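Local coordinates for flagellar motor switch protein FliG (Aquifex aeolicus, PDB 3HJL) that probably forms part of the rotor-mounted switch complex at the base of the flagellar basal body, which sets the direction of flagellar rotation, at residues D226-L229 and E230-R234; V175-L178 and A179-L183. All coordinates share one frame; numbering follows the deposited sequence.

Interaction 1. Residues D226-L229 and E230-R234; sequences DPLL and EERIR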
loop_
_atom_site.group_PDB
_atom_site.type_symbol
_atom_site.label_atom_id
_atom_site.label_comp_id
_atom_site.label_asym_id
_atom_site.label_seq_id
_atom_site.Cartn_x
_atom_site.Cartn_y
_atom_site.Cartn_z
ATOM N N ASP A 226 -5.896 -21.026 -1.342
ATOM C CA ASP A 226 -4.751 -20.437 -2.048
ATOM C C ASP A 226 -4.003 -21.544 -2.837
ATOM O O ASP A 226 -3.075 -22.165 -2.313
ATOM C CB ASP A 226 -3.823 -19.764 -1.014
ATOM C CG ASP A 226 -2.793 -18.822 -1.643
ATOM O OD1 ASP A 226 -2.534 -18.897 -2.864
ATOM O OD2 ASP A 226 -2.209 -18.014 -0.885
ATOM N N PRO A 227 -4.402 -21.786 -4.108
ATOM C CA PRO A 227 -3.738 -22.838 -4.901
ATOM C C PRO A 227 -2.289 -22.519 -5.307
ATOM O O PRO A 227 -1.534 -23.438 -5.639
ATOM C CB PRO A 227 -4.630 -22.960 -6.139
ATOM C CG PRO A 227 -5.281 -21.647 -6.268
ATOM C CD PRO A 227 -5.463 -21.113 -4.881
ATOM N N LEU A 228 -1.923 -21.236 -5.285
ATOM C CA LEU A 228 -0.566 -20.800 -5.610
ATOM C C LEU A 228 0.396 -21.109 -4.461
ATOM O O LEU A 228 1.533 -21.493 -4.709
ATOM C CB LEU A 228 -0.548 -19.296 -5.943
ATOM C CG LEU A 228 0.607 -18.769 -6.811
ATOM C CD1 LEU A 228 0.199 -17.471 -7.515
ATOM C CD2 LEU A 228 1.890 -18.572 -6.010
ATOM N N LEU A 229 -0.063 -20.950 -3.214
ATOM C CA LEU A 229 0.789 -21.207 -2.031
ATOM C C LEU A 229 1.045 -22.712 -1.879
ATOM O O LEU A 229 2.174 -23.122 -1.620
ATOM C CB LEU A 229 0.161 -20.648 -0.736
ATOM C CG LEU A 229 1.078 -20.109 0.386
ATOM C CD1 LEU A 229 0.314 -20.050 1.722
ATOM C CD2 LEU A 229 2.373 -20.896 0.562
ATOM N N GLU A 230 -0.009 -23.516 -2.035
ATOM C CA GLU A 230 0.103 -24.981 -2.004
ATOM C C GLU A 230 1.199 -25.450 -2.949
ATOM O O GLU A 230 2.056 -26.230 -2.563
ATOM C CB GLU A 230 -1.223 -25.626 -2.428
ATOM C CG GLU A 230 -1.221 -27.175 -2.441
ATOM C CD GLU A 230 -2.357 -27.770 -3.262
ATOM O OE1 GLU A 230 -2.552 -27.358 -4.427
ATOM O OE2 GLU A 230 -3.009 -28.705 -2.763
ATOM N N GLU A 231 1.155 -24.962 -4.185
ATOM C CA GLU A 231 2.126 -25.349 -5.203
ATOM C C GLU A 231 3.552 -24.935 -4.852
ATOM O O GLU A 231 4.476 -25.717 -5.050
ATOM C CB GLU A 231 1.712 -24.800 -6.579
ATOM C CG GLU A 231 2.720 -25.011 -7.735
ATOM C CD GLU A 231 2.979 -26.472 -8.097
ATOM O OE1 GLU A 231 3.675 -26.697 -9.111
ATOM O OE2 GLU A 231 2.485 -27.390 -7.409
ATOM N N ARG A 232 3.726 -23.716 -4.338
ATOM C CA ARG A 232 5.050 -23.248 -3.902
ATOM C C ARG A 232 5.609 -24.090 -2.755
ATOM O O ARG A 232 6.821 -24.300 -2.682
ATOM C CB ARG A 232 5.023 -21.760 -3.526
ATOM C CG ARG A 232 4.857 -20.847 -4.738
ATOM C CD ARG A 232 4.993 -19.360 -4.414
ATOM N NE ARG A 232 4.251 -18.952 -3.210
ATOM C CZ ARG A 232 4.783 -18.661 -2.014
ATOM N NH1 ARG A 232 6.103 -18.690 -1.792
ATOM N NH2 ARG A 232 3.975 -18.306 -1.015
ATOM N N ILE A 233 4.725 -24.584 -1.881
ATOM C CA ILE A 233 5.124 -25.510 -0.821
ATOM C C ILE A 233 5.569 -26.853 -1.412
ATOM O O ILE A 233 6.634 -27.357 -1.046
ATOM C CB ILE A 233 3.990 -25.757 0.219
ATOM C CG1 ILE A 233 3.694 -24.485 1.020
ATOM C CG2 ILE A 233 4.390 -26.862 1.197
ATOM C CD1 ILE A 233 2.397 -24.552 1.797
ATOM N N ARG A 234 4.773 -27.404 -2.338
ATOM C CA ARG A 234 5.078 -28.708 -2.965
ATOM C C ARG A 234 6.393 -28.699 -3.747
ATOM O O ARG A 234 7.081 -29.711 -3.798
ATOM C CB ARG A 234 3.951 -29.177 -3.897
ATOM C CG ARG A 234 2.577 -29.327 -3.248
ATOM C CD ARG A 234 1.616 -30.114 -4.140
ATOM N NE ARG A 234 1.299 -31.424 -3.557
ATOM C CZ ARG A 234 0.234 -31.697 -2.788
ATOM N NH1 ARG A 234 -0.703 -30.774 -2.511
ATOM N NH2 ARG A 234 0.086 -32.925 -2.302
#
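Leu228 and Leu229 both meet Arg232 further along the helix, each through its CD2 methyl. Leu228 CD2 lies 3.6 Å from Arg232 CD, at the edge of the guanidinium and near its plane. Leu229 CD2 approaches the same group obliquely, 3.4 Å from Arg232 NH2. The arginine is bent at its third torsion, and the bend (chi3 -45°) swings the guanidinium across the helix surface, so that NH2 ends near Leu229 CD2; the aliphatic CD takes up the Leu228 methyl, while Leu229 CD2 and CG lie against NH2. Leu229 CD2 also crosses toward Ile233, 3.9 Å from Ile233 CG1, and so bridges the charged residue and the apolar one. Ile233 places CG1 beside its backbone N (chi1 -67°), where it packs against the Leu229 carbonyl oxygen; its side chain also reaches Leu219 and Ile222 of helix 212-225 and Leu207 of helix 199-209. Shortened to an alanine here, the side chain would probably open a gap against these two helices and leave Leu229 CD2 without the CG1 it packs on. On another side of the helix, Glu230 CD lies in the plane of the Arg234 guanidinium, at its edge, and Glu230 OE2 forms a salt bridge of 3.1 Å with Arg234 NH1; Arg234 also pairs with Glu216 of helix 212-225. The backbone bonds shorten along the helix: those from Glu230 N and Glu231 N are weak, while Ile233 N reaches Leu229 O at 3.0 Å. Pro227 suits the first turn, where its missing N-H costs no helical bond. Just before it, Asp226 OD1 accepts from Leu229 N at 3.2 Å, met from above the carboxylate plane. This is an N-cap aspartate followed by proline at N1: Asp226 is the one residue between helices 212-225 and 227-237, and caps the latter.

Interaction 2. Residues V175-L178 and A179-L183; sequences VKEL and AQILL
Four successive i to i+4 backbone bonds, from Ala179 N to Val175 O through Leu182 N to Leu178 O, run at 2.9 to 3.0 Å and mark regular alpha-helix. Lys176 and Gln180 lie side by side and point the same way, both extended beyond CG, with Lys176 CE 3.6 Å from Gln180 OE1; long polar chains suit this partly exposed strip. Glu177 and Ile181 cross at an angle. The glutamate bends at chi2 (58°), bringing its OE2 to 3.5 Å from Ile181 CG1, so a carboxylate oxygen rests against aliphatic carbon on an exposed face. Ile181 CG1, set beside its own backbone N (chi1 -70°), also packs on Glu177 O at 3.4 Å. Ala179, the smallest side chain here, suits a buried position: its CB sits 3.4 Å from Lys176 O and still meets Ile109 and Ile113 of helix 93-114 and Phe136 of helix 130-137. Lys176 touches Asp105 and Gln180 touches Ile109, both of helix 93-114. Leu182 packs on Leu121, Leu124 and Leu125 of helix 118-125, and Leu178 on Thr132 of helix 130-137. This part of helix 172-193 thus lies against three helices, with Glu177 and Ile181 on its exposed face.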
loop_
_atom_site.group_PDB
_atom_site.type_symbol
_atom_site.label_atom_id
_atom_site.label_comp_id
_atom_site.label_asym_id
_atom_site.label_seq_id
_atom_site.Cartn_x
_atom_site.Cartn_y
_atom_site.Cartn_z
ATOM N N VAL A 175 0.870 15.716 7.488
ATOM C CA VAL A 175 1.427 15.118 8.688
ATOM C C VAL A 175 1.043 13.638 8.802
ATOM O O VAL A 175 1.880 12.815 9.162
ATOM C CB VAL A 175 1.003 15.898 9.958
ATOM C CG1 VAL A 175 1.366 15.108 11.214
ATOM C CG2 VAL A 175 1.676 17.282 9.974
ATOM N N LYS A 176 -0.215 13.326 8.470
ATOM C CA LYS A 176 -0.712 11.946 8.377
ATOM C C LYS A 176 0.160 11.114 7.441
ATOM O O LYS A 176 0.610 10.037 7.806
ATOM C CB LYS A 176 -2.159 11.930 7.862
ATOM C CG LYS A 176 -2.847 10.556 7.958
ATOM C CD LYS A 176 -4.122 10.497 7.115
ATOM C CE LYS A 176 -4.668 9.085 7.054
ATOM N NZ LYS A 176 -5.941 9.005 6.292
ATOM N N GLU A 177 0.411 11.640 6.249
ATOM C CA GLU A 177 1.279 10.984 5.272
ATOM C C GLU A 177 2.709 10.799 5.802
ATOM O O GLU A 177 3.303 9.760 5.593
ATOM C CB GLU A 177 1.286 11.778 3.956
ATOM C CG GLU A 177 2.230 11.238 2.853
ATOM C CD GLU A 177 1.945 9.795 2.464
ATOM O OE1 GLU A 177 0.790 9.365 2.624
ATOM O OE2 GLU A 177 2.869 9.109 1.967
ATOM N N LEU A 178 3.226 11.813 6.491
ATOM C CA LEU A 178 4.551 11.762 7.163
ATOM C C LEU A 178 4.568 10.588 8.185
ATOM O O LEU A 178 5.507 9.792 8.236
ATOM C CB LEU A 178 4.800 13.103 7.898
ATOM C CG LEU A 178 6.116 13.882 7.863
ATOM C CD1 LEU A 178 6.588 14.183 6.430
ATOM C CD2 LEU A 178 5.919 15.191 8.631
ATOM N N ALA A 179 3.484 10.469 8.942
ATOM C CA ALA A 179 3.349 9.463 9.974
ATOM C C ALA A 179 3.251 8.055 9.391
ATOM O O ALA A 179 3.868 7.133 9.912
ATOM C CB ALA A 179 2.131 9.786 10.851
ATOM N N GLN A 180 2.502 7.907 8.298
ATOM C CA GLN A 180 2.378 6.622 7.604
ATOM C C GLN A 180 3.696 6.156 6.960
ATOM O O GLN A 180 3.999 4.964 6.971
ATOM C CB GLN A 180 1.248 6.666 6.564
ATOM C CG GLN A 180 -0.144 6.852 7.182
ATOM C CD GLN A 180 -1.292 6.508 6.238
ATOM O OE1 GLN A 180 -1.859 7.379 5.587
ATOM N NE2 GLN A 180 -1.620 5.236 6.155
ATOM N N ILE A 181 4.460 7.087 6.392
ATOM C CA ILE A 181 5.814 6.786 5.866
ATOM C C ILE A 181 6.762 6.356 6.998
ATOM O O ILE A 181 7.636 5.502 6.794
ATOM C CB ILE A 181 6.434 8.014 5.109
ATOM C CG1 ILE A 181 5.700 8.268 3.782
ATOM C CG2 ILE A 181 7.959 7.821 4.837
ATOM C CD1 ILE A 181 5.801 7.127 2.768
ATOM N N LEU A 182 6.584 6.951 8.175
ATOM C CA LEU A 182 7.390 6.628 9.354
ATOM C C LEU A 182 7.008 5.211 9.850
ATOM O O LEU A 182 7.890 4.416 10.185
ATOM C CB LEU A 182 7.200 7.703 10.457
ATOM C CG LEU A 182 8.300 7.827 11.542
ATOM C CD1 LEU A 182 8.319 9.205 12.227
ATOM C CD2 LEU A 182 8.167 6.724 12.591
ATOM N N LEU A 183 5.713 4.872 9.814
ATOM C CA LEU A 183 5.250 3.527 10.212
ATOM C C LEU A 183 5.743 2.426 9.273
ATOM O O LEU A 183 6.101 1.352 9.717
ATOM C CB LEU A 183 3.719 3.488 10.327
ATOM C CG LEU A 183 3.182 4.218 11.564
ATOM C CD1 LEU A 183 1.695 4.514 11.436
ATOM C CD2 LEU A 183 3.495 3.400 12.827
#

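From the N terminus the chain passes through helices 93-114, 118-125 and 130-137 before reaching interaction 2, in helix 172-193 of the FliG middle family region. It then runs through helices 199-209 and 212-225 to interaction 1, at the start of helix 227-237 in the C-terminal region. Each contact lies within a continuous run of chain and closes no loop; the two follow in series, neither nested nor crossed. The centres of interactions 1 and 2 are about 35 Å apart, and the nearest atoms of interactions 1 and 2 about 22 Å. Interaction 2 belongs to a helix packed against earlier helices, including 93-114, whereas residues of interaction 1 pack its helix against 199-209 and 212-225.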